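Local structure of DNA excision repair protein ERCC-6-like (Homo sapiens, 5JNO) at residues Arg14-Ala19 / Lys33-Ala38. The protein acts as an ATP-dependent DNA translocase of the SNF2/RAD54 family that senses tension on catenated DNA until it is resolved in anaphase. Residues are numbered along the deposited sequence; the frame is centred on the assembly and turned at random.
Sequences RYVKEA and KLFNLA
Ala19 sets its methyl squarely over the ring of Phe35: CB lies 3.3 Å above the ring plane and over its centre, a CH-pi contact between helices 6-25 and 28-41. A short side chain suits this place, because the axes of the two segments, nearly antiparallel at 158°, approach to 8.2 Å and the CA atoms of Ala19 and Leu34 come within 5.3 Å.

Leu34 can be followed outward from its backbone. Its CB touches the Ala19 methyl, 3.7 Å from Ala19 CB, and also meets the carbonyl oxygen of Tyr15. Chi1 of -66° puts CG beside the backbone N; beyond it, CD1 rests against Glu18 CB and Ala19 N, 3.6 Å from Glu18 CB, while CD2 ends 3.9 Å from Tyr15 CD1. Branching thus lets one leucine meet two successive turns.

Tyr15 crosses Leu34 at about a right angle, and its flat ring offers a face to Leu37 CB, offset toward the rim, 3.8 Å from Tyr15 CD2. The small Ala38 suits a close approach beside Val16, whose beta-branch brings CG2 within 4.0 Å of Ala38 CB.

Segments 14-19 and 33-38 both lie within TPR 1, in the N-terminal part of the protein, and their arrangement is that of the motif's antiparallel helix pair. With no hydrogen bond across, their association rests on apolar and CH-pi contact, so its specificity comes from shape rather than directed polar bonds.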
loop_
_atom_site.group_PDB
_atom_site.type_symbol
_atom_site.label_atom_id
_atom_site.label_comp_id
_atom_site.label_asym_id
_atom_site.label_seq_id
_atom_site.Cartn_x
_atom_site.Cartn_y
_atom_site.Cartn_z
ATOM N N ARG B 14 -8.529 -5.044 5.024
ATOM C CA ARG B 14 -9.880 -5.548 5.267
ATOM C C ARG B 14 -10.776 -4.340 5.631
ATOM O O ARG B 14 -11.886 -4.234 5.128
ATOM C CB ARG B 14 -9.866 -6.620 6.381
ATOM C CG ARG B 14 -11.223 -7.141 6.874
ATOM C CD ARG B 14 -11.052 -8.092 8.068
ATOM N NE ARG B 14 -10.283 -9.305 7.709
ATOM C CZ ARG B 14 -9.012 -9.604 8.055
ATOM N NH1 ARG B 14 -8.266 -8.797 8.831
ATOM N NH2 ARG B 14 -8.469 -10.753 7.615
ATOM N N TYR B 15 -10.258 -3.436 6.467
ATOM C CA TYR B 15 -10.969 -2.215 6.856
ATOM C C TYR B 15 -11.360 -1.364 5.671
ATOM O O TYR B 15 -12.514 -0.953 5.579
ATOM C CB TYR B 15 -10.172 -1.370 7.861
ATOM C CG TYR B 15 -10.011 -2.006 9.227
ATOM C CD1 TYR B 15 -10.992 -2.854 9.768
ATOM C CD2 TYR B 15 -8.882 -1.738 10.003
ATOM C CE1 TYR B 15 -10.845 -3.413 11.029
ATOM C CE2 TYR B 15 -8.709 -2.318 11.251
ATOM C CZ TYR B 15 -9.693 -3.146 11.755
ATOM O OH TYR B 15 -9.541 -3.690 12.996
ATOM N N VAL B 16 -10.437 -1.128 4.750
ATOM C CA VAL B 16 -10.751 -0.354 3.544
ATOM C C VAL B 16 -11.757 -1.089 2.677
ATOM O O VAL B 16 -12.684 -0.460 2.182
ATOM C CB VAL B 16 -9.488 0.002 2.710
ATOM C CG1 VAL B 16 -9.826 0.609 1.348
ATOM C CG2 VAL B 16 -8.627 0.966 3.499
ATOM N N LYS B 17 -11.574 -2.396 2.471
ATOM C CA LYS B 17 -12.528 -3.150 1.668
ATOM C C LYS B 17 -13.967 -2.990 2.229
ATOM O O LYS B 17 -14.905 -2.761 1.472
ATOM C CB LYS B 17 -12.175 -4.628 1.618
ATOM C CG LYS B 17 -13.066 -5.433 0.676
ATOM C CD LYS B 17 -12.934 -6.936 0.900
ATOM C CE LYS B 17 -13.607 -7.765 -0.204
ATOM N NZ LYS B 17 -12.683 -8.118 -1.329
ATOM N N GLU B 18 -14.101 -3.130 3.542
ATOM C CA GLU B 18 -15.412 -3.082 4.219
ATOM C C GLU B 18 -15.969 -1.665 4.289
ATOM O O GLU B 18 -17.177 -1.475 4.178
ATOM C CB GLU B 18 -15.337 -3.695 5.619
ATOM C CG GLU B 18 -15.314 -5.218 5.583
ATOM C CD GLU B 18 -14.808 -5.860 6.866
ATOM O OE1 GLU B 18 -14.484 -5.131 7.830
ATOM O OE2 GLU B 18 -14.714 -7.112 6.901
ATOM N N ALA B 19 -15.090 -0.677 4.455
ATOM C CA ALA B 19 -15.512 0.721 4.423
ATOM C C ALA B 19 -16.070 1.110 3.059
ATOM O O ALA B 19 -17.065 1.837 2.990
ATOM C CB ALA B 19 -14.385 1.649 4.832
ATOM N N LYS B 33 -16.365 4.747 10.763
ATOM C CA LYS B 33 -15.655 3.987 11.774
ATOM C C LYS B 33 -14.503 3.175 11.124
ATOM O O LYS B 33 -13.373 3.238 11.598
ATOM C CB LYS B 33 -16.619 3.056 12.493
ATOM C CG LYS B 33 -15.986 2.161 13.551
ATOM C CD LYS B 33 -16.987 1.116 14.046
ATOM C CE LYS B 33 -16.311 -0.185 14.460
ATOM N NZ LYS B 33 -17.307 -1.285 14.473
ATOM N N LEU B 34 -14.801 2.444 10.052
ATOM C CA LEU B 34 -13.795 1.572 9.404
ATOM C C LEU B 34 -12.639 2.334 8.730
ATOM O O LEU B 34 -11.459 2.026 8.987
ATOM C CB LEU B 34 -14.452 0.626 8.404
ATOM C CG LEU B 34 -15.384 -0.418 9.017
ATOM C CD1 LEU B 34 -16.165 -1.109 7.911
ATOM C CD2 LEU B 34 -14.624 -1.440 9.847
ATOM N N PHE B 35 -12.955 3.341 7.910
ATOM C CA PHE B 35 -11.912 4.226 7.396
ATOM C C PHE B 35 -11.029 4.802 8.501
ATOM O O PHE B 35 -9.837 4.964 8.298
ATOM C CB PHE B 35 -12.461 5.362 6.532
ATOM C CG PHE B 35 -12.896 4.933 5.154
ATOM C CD1 PHE B 35 -12.016 4.253 4.290
ATOM C CD2 PHE B 35 -14.173 5.259 4.675
ATOM C CE1 PHE B 35 -12.429 3.877 3.005
ATOM C CE2 PHE B 35 -14.590 4.882 3.395
ATOM C CZ PHE B 35 -13.722 4.194 2.559
ATOM N N ASN B 36 -11.585 5.107 9.666
ATOM C CA ASN B 36 -10.758 5.625 10.759
ATOM C C ASN B 36 -9.822 4.620 11.368
ATOM O O ASN B 36 -8.721 4.981 11.760
ATOM C CB ASN B 36 -11.626 6.229 11.863
ATOM C CG ASN B 36 -11.950 7.666 11.584
ATOM O OD1 ASN B 36 -11.063 8.521 11.633
ATOM N ND2 ASN B 36 -13.195 7.940 11.241
ATOM N N LEU B 37 -10.281 3.381 11.498
ATOM C CA LEU B 37 -9.434 2.286 11.974
ATOM C C LEU B 37 -8.276 2.010 10.981
ATOM O O LEU B 37 -7.147 1.740 11.398
ATOM C CB LEU B 37 -10.265 1.020 12.198
ATOM C CG LEU B 37 -11.288 1.123 13.322
ATOM C CD1 LEU B 37 -12.268 -0.039 13.272
ATOM C CD2 LEU B 37 -10.604 1.195 14.679
ATOM N N ALA B 38 -8.564 2.128 9.686
ATOM C CA ALA B 38 -7.538 2.118 8.637
ATOM C C ALA B 38 -6.523 3.270 8.747
ATOM O O ALA B 38 -5.307 3.049 8.713
ATOM C CB ALA B 38 -8.194 2.126 7.267
#